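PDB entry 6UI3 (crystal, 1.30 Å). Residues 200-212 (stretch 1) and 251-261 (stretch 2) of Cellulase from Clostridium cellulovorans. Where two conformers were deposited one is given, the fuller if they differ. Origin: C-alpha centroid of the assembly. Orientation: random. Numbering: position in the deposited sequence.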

ATOM      1  N   SER A 200       8.063   6.566  -4.219  1.00  6.91           N
ATOM      2  CA  SER A 200       9.140   6.129  -5.089  1.00  7.63           C
ATOM      3  C   SER A 200      10.369   5.658  -4.319  1.00  7.54           C
ATOM      4  O   SER A 200      10.742   6.208  -3.274  1.00  7.95           O
ATOM      5  CB  SER A 200       9.557   7.302  -5.983  1.00  8.10           C
ATOM      6  OG  SER A 200      10.576   6.930  -6.884  1.00  8.77           O
ATOM      7  N   SER A 201      11.037   4.665  -4.902  1.00  7.83           N
ATOM      8  CA  SER A 201      12.339   4.197  -4.458  1.00  8.87           C
ATOM      9  C   SER A 201      13.499   4.836  -5.211  1.00  9.44           C
ATOM     10  O   SER A 201      14.653   4.480  -4.949  1.00 10.69           O
ATOM     11  CB  SER A 201      12.425   2.669  -4.566  1.00  9.84           C
ATOM     12  OG  SER A 201      12.382   2.234  -5.913  1.00 11.04           O
ATOM     13  N   ASP A 202      13.246   5.749  -6.148  1.00  9.10           N
ATOM     14  CA  ASP A 202      14.362   6.431  -6.794  1.00  9.84           C
ATOM     15  C   ASP A 202      15.105   7.242  -5.739  1.00  9.87           C
ATOM     16  O   ASP A 202      14.492   7.866  -4.869  1.00  9.54           O
ATOM     17  CB  ASP A 202      13.901   7.382  -7.909  1.00 12.16           C
ATOM     18  CG  ASP A 202      13.122   6.695  -9.017  1.00 16.12           C
ATOM     19  OD1 ASP A 202      13.542   5.604  -9.446  1.00 19.73           O
ATOM     20  OD2 ASP A 202      12.110   7.285  -9.479  1.00 16.64           O
ATOM     21  N   TYR A 203      16.431   7.279  -5.862  0.63 10.33           N
ATOM     22  CA  TYR A 203      17.247   7.847  -4.797  0.63 10.24           C
ATOM     23  C   TYR A 203      16.878   9.283  -4.426  0.63  9.72           C
ATOM     24  O   TYR A 203      16.861   9.587  -3.224  0.63 10.30           O
ATOM     25  CB  TYR A 203      18.756   7.700  -5.076  0.63 11.16           C
ATOM     26  CG  TYR A 203      19.517   8.083  -3.842  0.63 11.49           C
ATOM     27  CD1 TYR A 203      19.503   7.262  -2.727  0.63 12.06           C
ATOM     28  CD2 TYR A 203      20.173   9.300  -3.752  0.63 11.62           C
ATOM     29  CE1 TYR A 203      20.140   7.625  -1.565  0.63 12.57           C
ATOM     30  CE2 TYR A 203      20.811   9.679  -2.578  0.63 11.93           C
ATOM     31  CZ  TYR A 203      20.793   8.824  -1.497  0.63 12.22           C
ATOM     32  OH  TYR A 203      21.401   9.159  -0.318  0.63 13.11           O
ATOM     33  N   PRO A 204      16.574  10.194  -5.351  1.00  9.66           N
ATOM     34  CA  PRO A 204      16.273  11.566  -4.905  1.00 10.75           C
ATOM     35  C   PRO A 204      15.082  11.663  -3.970  1.00 10.08           C
ATOM     36  O   PRO A 204      15.069  12.475  -3.032  1.00  9.94           O
ATOM     37  CB  PRO A 204      16.058  12.328  -6.215  1.00 12.28           C
ATOM     38  CG  PRO A 204      16.880  11.585  -7.201  1.00 12.37           C
ATOM     39  CD  PRO A 204      16.705  10.124  -6.821  1.00 11.92           C
ATOM     40  N   LYS A 205      14.059  10.833  -4.192  1.00  8.96           N
ATOM     41  CA  LYS A 205      12.915  10.837  -3.281  1.00  9.12           C
ATOM     42  C   LYS A 205      13.295  10.261  -1.924  1.00  9.55           C
ATOM     43  O   LYS A 205      12.856  10.747  -0.874  1.00  9.99           O
ATOM     44  CB  LYS A 205      11.732  10.047  -3.847  1.00  8.39           C
ATOM     45  CG  LYS A 205      11.081  10.656  -5.075  1.00  9.78           C
ATOM     46  CD  LYS A 205      11.696  10.187  -6.373  1.00 10.16           C
ATOM     47  CE  LYS A 205      10.758  10.459  -7.557  1.00 11.62           C
ATOM     48  NZ  LYS A 205      11.282   9.974  -8.853  1.00 13.08           N
ATOM     49  N   VAL A 206      14.107   9.203  -1.933  1.00 10.02           N
ATOM     50  CA  VAL A 206      14.547   8.579  -0.690  1.00 10.65           C
ATOM     51  C   VAL A 206      15.406   9.539   0.108  1.00 11.87           C
ATOM     52  O   VAL A 206      15.200   9.717   1.319  1.00 12.61           O
ATOM     53  CB  VAL A 206      15.273   7.267  -1.035  1.00 10.91           C
ATOM     54  CG1 VAL A 206      16.014   6.705   0.186  1.00 11.58           C
ATOM     55  CG2 VAL A 206      14.262   6.270  -1.605  1.00 10.98           C
ATOM     56  N   ALA A 207      16.339  10.215  -0.553  1.00 11.13           N
ATOM     57  CA  ALA A 207      17.209  11.159   0.136  1.00 12.56           C
ATOM     58  C   ALA A 207      16.442  12.385   0.610  1.00 13.09           C
ATOM     59  O   ALA A 207      16.808  12.985   1.631  1.00 14.05           O
ATOM     60  CB  ALA A 207      18.340  11.585  -0.795  1.00 14.05           C
ATOM     61  N   GLY A 208      15.417  12.795  -0.130  1.00 11.24           N
ATOM     62  CA  GLY A 208      14.614  13.952   0.228  1.00 10.85           C
ATOM     63  C   GLY A 208      13.646  13.722   1.359  1.00  9.72           C
ATOM     64  O   GLY A 208      13.098  14.683   1.908  1.00 10.68           O
ATOM     65  N   MET A 209      13.416  12.468   1.713  1.00  9.68           N
ATOM     66  CA  MET A 209      12.479  12.096   2.762  0.58  9.58           C
ATOM     67  C   MET A 209      13.014  12.462   4.136  1.00  9.18           C
ATOM     68  O   MET A 209      14.166  12.184   4.448  1.00 10.11           O
ATOM     69  CB  MET A 209      12.339  10.570   2.707  0.58  9.74           C
ATOM     70  CG  MET A 209      11.402   9.974   3.701  0.58 10.12           C
ATOM     71  SD  MET A 209       9.710  10.464   3.307  0.58  8.84           S
ATOM     72  CE  MET A 209       8.830   9.386   4.443  0.58  9.36           C
ATOM     73  N   VAL A 210      12.167  13.045   4.969  1.00  9.09           N
ATOM     74  CA  VAL A 210      12.411  13.187   6.400  1.00  9.29           C
ATOM     75  C   VAL A 210      11.330  12.358   7.079  1.00  8.91           C
ATOM     76  O   VAL A 210      10.136  12.683   6.995  1.00  9.01           O
ATOM     77  CB  VAL A 210      12.377  14.648   6.863  1.00  9.85           C
ATOM     78  CG1 VAL A 210      12.518  14.730   8.395  1.00 11.81           C
ATOM     79  CG2 VAL A 210      13.484  15.433   6.190  1.00 11.52           C
ATOM     80  N   VAL A 211      11.724  11.250   7.685  1.00  9.14           N
ATOM     81  CA  VAL A 211      10.746  10.431   8.408  1.00  9.07           C
ATOM     82  C   VAL A 211      10.315  11.202   9.648  1.00  8.97           C
ATOM     83  O   VAL A 211      11.181  11.752  10.341  1.00  9.74           O
ATOM     84  CB  VAL A 211      11.370   9.085   8.790  1.00  9.88           C
ATOM     85  CG1 VAL A 211      10.346   8.212   9.483  1.00 11.37           C
ATOM     86  CG2 VAL A 211      11.913   8.364   7.545  1.00 10.52           C
ATOM     87  N   PRO A 212       9.022  11.297   9.957  1.00  7.96           N
ATOM     88  CA  PRO A 212       8.611  12.015  11.168  1.00  8.98           C
ATOM     89  C   PRO A 212       9.316  11.506  12.415  1.00  9.24           C
ATOM     90  O   PRO A 212       9.701  10.332  12.505  1.00 10.30           O
ATOM     91  CB  PRO A 212       7.103  11.755  11.237  1.00  9.28           C
ATOM     92  CG  PRO A 212       6.692  11.611   9.814  1.00  9.60           C
ATOM     93  CD  PRO A 212       7.856  10.860   9.161  1.00  8.80           C
ATOM     94  N   LYS A 251      20.222  -3.458  -6.200  1.00  7.20           N
ATOM     95  CA  LYS A 251      20.796  -2.165  -5.835  1.00  7.71           C
ATOM     96  C   LYS A 251      19.784  -1.316  -5.085  1.00  7.20           C
ATOM     97  O   LYS A 251      20.106  -0.687  -4.066  1.00  7.90           O
ATOM     98  CB  LYS A 251      21.280  -1.448  -7.099  1.00  9.12           C
ATOM     99  CG  LYS A 251      21.886  -0.045  -6.883  1.00 10.51           C
ATOM    100  CD  LYS A 251      22.444   0.531  -8.173  1.00 16.01           C
ATOM    101  CE  LYS A 251      21.340   1.013  -9.090  1.00 19.73           C
ATOM    102  NZ  LYS A 251      21.881   1.334 -10.453  1.00 24.13           N
ATOM    103  N   THR A 252      18.547  -1.295  -5.571  1.00  7.11           N
ATOM    104  CA  THR A 252      17.510  -0.487  -4.939  1.00  7.34           C
ATOM    105  C   THR A 252      17.268  -0.954  -3.516  1.00  7.33           C
ATOM    106  O   THR A 252      17.174  -0.143  -2.592  1.00  7.71           O
ATOM    107  CB  THR A 252      16.213  -0.557  -5.753  1.00  7.86           C
ATOM    108  OG1 THR A 252      16.414  -0.023  -7.064  1.00  9.74           O
ATOM    109  CG2 THR A 252      15.084   0.230  -5.102  1.00  8.77           C
ATOM    110  N   PHE A 253      17.170  -2.271  -3.315  1.00  7.45           N
ATOM    111  CA  PHE A 253      16.867  -2.791  -1.984  0.57  7.57           C
ATOM    112  C   PHE A 253      18.033  -2.598  -1.024  1.00  7.85           C
ATOM    113  O   PHE A 253      17.826  -2.270   0.151  1.00  7.66           O
ATOM    114  CB  PHE A 253      16.404  -4.254  -2.050  0.57  7.70           C
ATOM    115  CG  PHE A 253      14.931  -4.390  -2.322  0.57  8.11           C
ATOM    116  CD1 PHE A 253      14.474  -4.535  -3.618  0.57  8.99           C
ATOM    117  CD2 PHE A 253      14.007  -4.304  -1.286  0.57  7.92           C
ATOM    118  CE1 PHE A 253      13.132  -4.618  -3.891  0.57  9.28           C
ATOM    119  CE2 PHE A 253      12.652  -4.371  -1.552  0.57  8.93           C
ATOM    120  CZ  PHE A 253      12.218  -4.540  -2.858  0.57  8.58           C
ATOM    121  N   ARG A 254      19.268  -2.788  -1.496  1.00  7.34           N
ATOM    122  CA  ARG A 254      20.408  -2.481  -0.640  1.00  7.63           C
ATOM    123  C   ARG A 254      20.397  -1.010  -0.215  1.00  7.77           C
ATOM    124  O   ARG A 254      20.756  -0.680   0.918  1.00  8.09           O
ATOM    125  CB  ARG A 254      21.716  -2.821  -1.353  1.00  7.75           C
ATOM    126  CG  ARG A 254      22.013  -4.305  -1.487  1.00  8.05           C
ATOM    127  CD  ARG A 254      23.339  -4.543  -2.145  1.00  9.34           C
ATOM    128  NE  ARG A 254      23.641  -5.958  -2.387  1.00 10.60           N
ATOM    129  CZ  ARG A 254      24.296  -6.740  -1.547  1.00 12.29           C
ATOM    130  NH1 ARG A 254      24.695  -6.289  -0.377  1.00 15.19           N
ATOM    131  NH2 ARG A 254      24.538  -7.990  -1.886  1.00 14.27           N
ATOM    132  N   MET A 255      20.018  -0.113  -1.128  1.00  7.32           N
ATOM    133  CA  MET A 255      19.972   1.309  -0.802  0.79  7.42           C
ATOM    134  C   MET A 255      18.874   1.607   0.218  1.00  7.32           C
ATOM    135  O   MET A 255      19.096   2.387   1.155  1.00  8.15           O
ATOM    136  CB  MET A 255      19.817   2.098  -2.101  0.79  8.38           C
ATOM    137  CG  MET A 255      19.631   3.597  -1.935  0.79  9.19           C
ATOM    138  SD  MET A 255      17.941   4.059  -1.574  0.79 10.07           S
ATOM    139  CE  MET A 255      17.135   3.597  -3.105  0.79 11.87           C
ATOM    140  N   LEU A 256      17.697   0.994   0.078  1.00  7.31           N
ATOM    141  CA  LEU A 256      16.635   1.208   1.060  1.00  7.67           C
ATOM    142  C   LEU A 256      17.064   0.681   2.422  1.00  7.96           C
ATOM    143  O   LEU A 256      16.745   1.272   3.463  1.00  8.27           O
ATOM    144  CB  LEU A 256      15.352   0.515   0.600  1.00  8.14           C
ATOM    145  CG  LEU A 256      14.656   1.149  -0.609  1.00  7.84           C
ATOM    146  CD1 LEU A 256      13.562   0.235  -1.120  1.00  8.16           C
ATOM    147  CD2 LEU A 256      14.080   2.541  -0.307  1.00  9.40           C
ATOM    148  N   ASN A 257      17.773  -0.448   2.428  1.00  8.35           N
ATOM    149  CA  ASN A 257      18.299  -1.005   3.665  1.00  8.45           C
ATOM    150  C   ASN A 257      19.281  -0.036   4.319  1.00  8.94           C
ATOM    151  O   ASN A 257      19.235   0.182   5.535  1.00  9.51           O
ATOM    152  CB  ASN A 257      18.958  -2.350   3.358  1.00  9.67           C
ATOM    153  CG  ASN A 257      19.428  -3.057   4.600  1.00 10.75           C
ATOM    154  OD1 ASN A 257      18.620  -3.347   5.490  1.00 11.60           O
ATOM    155  ND2 ASN A 257      20.720  -3.361   4.665  1.00 11.08           N
ATOM    156  N   ASN A 258      20.183   0.561   3.529  1.00  8.92           N
ATOM    157  CA  ASN A 258      21.149   1.508   4.081  1.00  9.80           C
ATOM    158  C   ASN A 258      20.460   2.746   4.637  1.00 10.34           C
ATOM    159  O   ASN A 258      20.841   3.257   5.693  1.00 11.20           O
ATOM    160  CB  ASN A 258      22.146   1.965   3.008  1.00 10.87           C
ATOM    161  CG  ASN A 258      23.222   0.951   2.709  1.00 14.02           C
ATOM    162  OD1 ASN A 258      23.464   0.041   3.490  1.00 14.92           O
ATOM    163  ND2 ASN A 258      23.868   1.105   1.564  1.00 14.26           N
ATOM    164  N   THR A 259      19.461   3.265   3.926  1.00 10.00           N
ATOM    165  CA  THR A 259      18.890   4.546   4.318  1.00  9.81           C
ATOM    166  C   THR A 259      17.972   4.408   5.520  1.00  9.25           C
ATOM    167  O   THR A 259      18.014   5.236   6.428  1.00  9.88           O
ATOM    168  CB  THR A 259      18.090   5.141   3.160  1.00 11.59           C
ATOM    169  OG1 THR A 259      18.945   5.355   2.026  1.00 15.27           O
ATOM    170  CG2 THR A 259      17.451   6.444   3.554  1.00 12.30           C
ATOM    171  N   PHE A 260      17.134   3.372   5.544  1.00  8.36           N
ATOM    172  CA  PHE A 260      16.079   3.233   6.542  1.00  8.16           C
ATOM    173  C   PHE A 260      16.308   2.065   7.496  1.00  8.74           C
ATOM    174  O   PHE A 260      16.416   2.266   8.716  1.00  8.85           O
ATOM    175  CB  PHE A 260      14.722   3.082   5.841  1.00  8.53           C
ATOM    176  CG  PHE A 260      14.354   4.243   4.953  1.00  8.52           C
ATOM    177  CD1 PHE A 260      14.181   5.499   5.492  1.00  9.02           C
ATOM    178  CD2 PHE A 260      14.143   4.069   3.590  1.00  8.71           C
ATOM    179  CE1 PHE A 260      13.832   6.567   4.701  1.00  9.78           C
ATOM    180  CE2 PHE A 260      13.778   5.141   2.796  1.00  8.72           C
ATOM    181  CZ  PHE A 260      13.629   6.381   3.348  1.00  8.79           C
ATOM    182  N   VAL A 261      16.397   0.839   6.971  1.00  9.09           N
ATOM    183  CA  VAL A 261      16.319  -0.345   7.834  1.00  9.50           C
ATOM    184  C   VAL A 261      17.493  -0.399   8.802  1.00 10.85           C
ATOM    185  O   VAL A 261      17.320  -0.671  10.000  1.00 11.84           O
ATOM    186  CB  VAL A 261      16.210  -1.634   6.993  1.00  9.79           C
ATOM    187  CG1 VAL A 261      16.125  -2.875   7.906  1.00 11.95           C
ATOM    188  CG2 VAL A 261      14.993  -1.585   6.085  1.00 10.93           C
TER
HETATM  189  O   HOH W   1      14.296   2.002  -7.888  0.96 15.04           O
HETATM  190  O   HOH W   2      19.789   8.267   2.031  1.00 36.02           O

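How does the contact begin, at the start of stretch 1? S201 is buried and points its CA-to-CB bond toward helix 251-261. Its OG lies 3.5 Å from T252 CG2, and a water links the two hydroxyls, 2.8 Å from S201 OG and 3.0 Å from T252 OG1, to which it donates. Serine suits this buried spot because its short side chain carries a hydroxyl that reaches the water, so its OG has a polar partner. The backbone takes part as well: S201 O is 3.2 Å from M255 CE.

What does Y203 add at the exposed margin? Its CA-to-CB bond runs sideways, yet with chi1 at t the ring end comes nearer the other helix. M255 SD meets the edge of that ring, 3.7 Å from Y203 CD1, in a sulfur-aromatic contact. Farther out, a second water bridges Y203 OH and T259 OG1, at 3.0 Å from each, so the tyrosine combines an apolar edge with a polar tip.

Which residue locks the two helices together? The helices run nearly parallel, 8° apart, and V206 is the knob, seated among M255, L256, T259 and F260. Its CG1 lies 3.7 Å from both M255 SD and T259 CG2 and 3.8 Å from F260 CE2, while V206 CG2 reaches L256 CD2 at 4.0 Å. A compact, branched side chain can touch all four walls of this hole at once.

How does the contact continue beyond helix 203-208? M209 and V211 both point toward F260, whereas V210 between them points away, an alternation that fits their extended backbone. M209 CG approaches F260 CZ at 4.2 Å, and V211 CG2 lies 3.9 Å from F260 CE1. The broad, buried phenylalanine ring thus serves three residues of stretch 1. No direct hydrogen bond crosses between the stretches; apolar packing and two bridging waters make the contact.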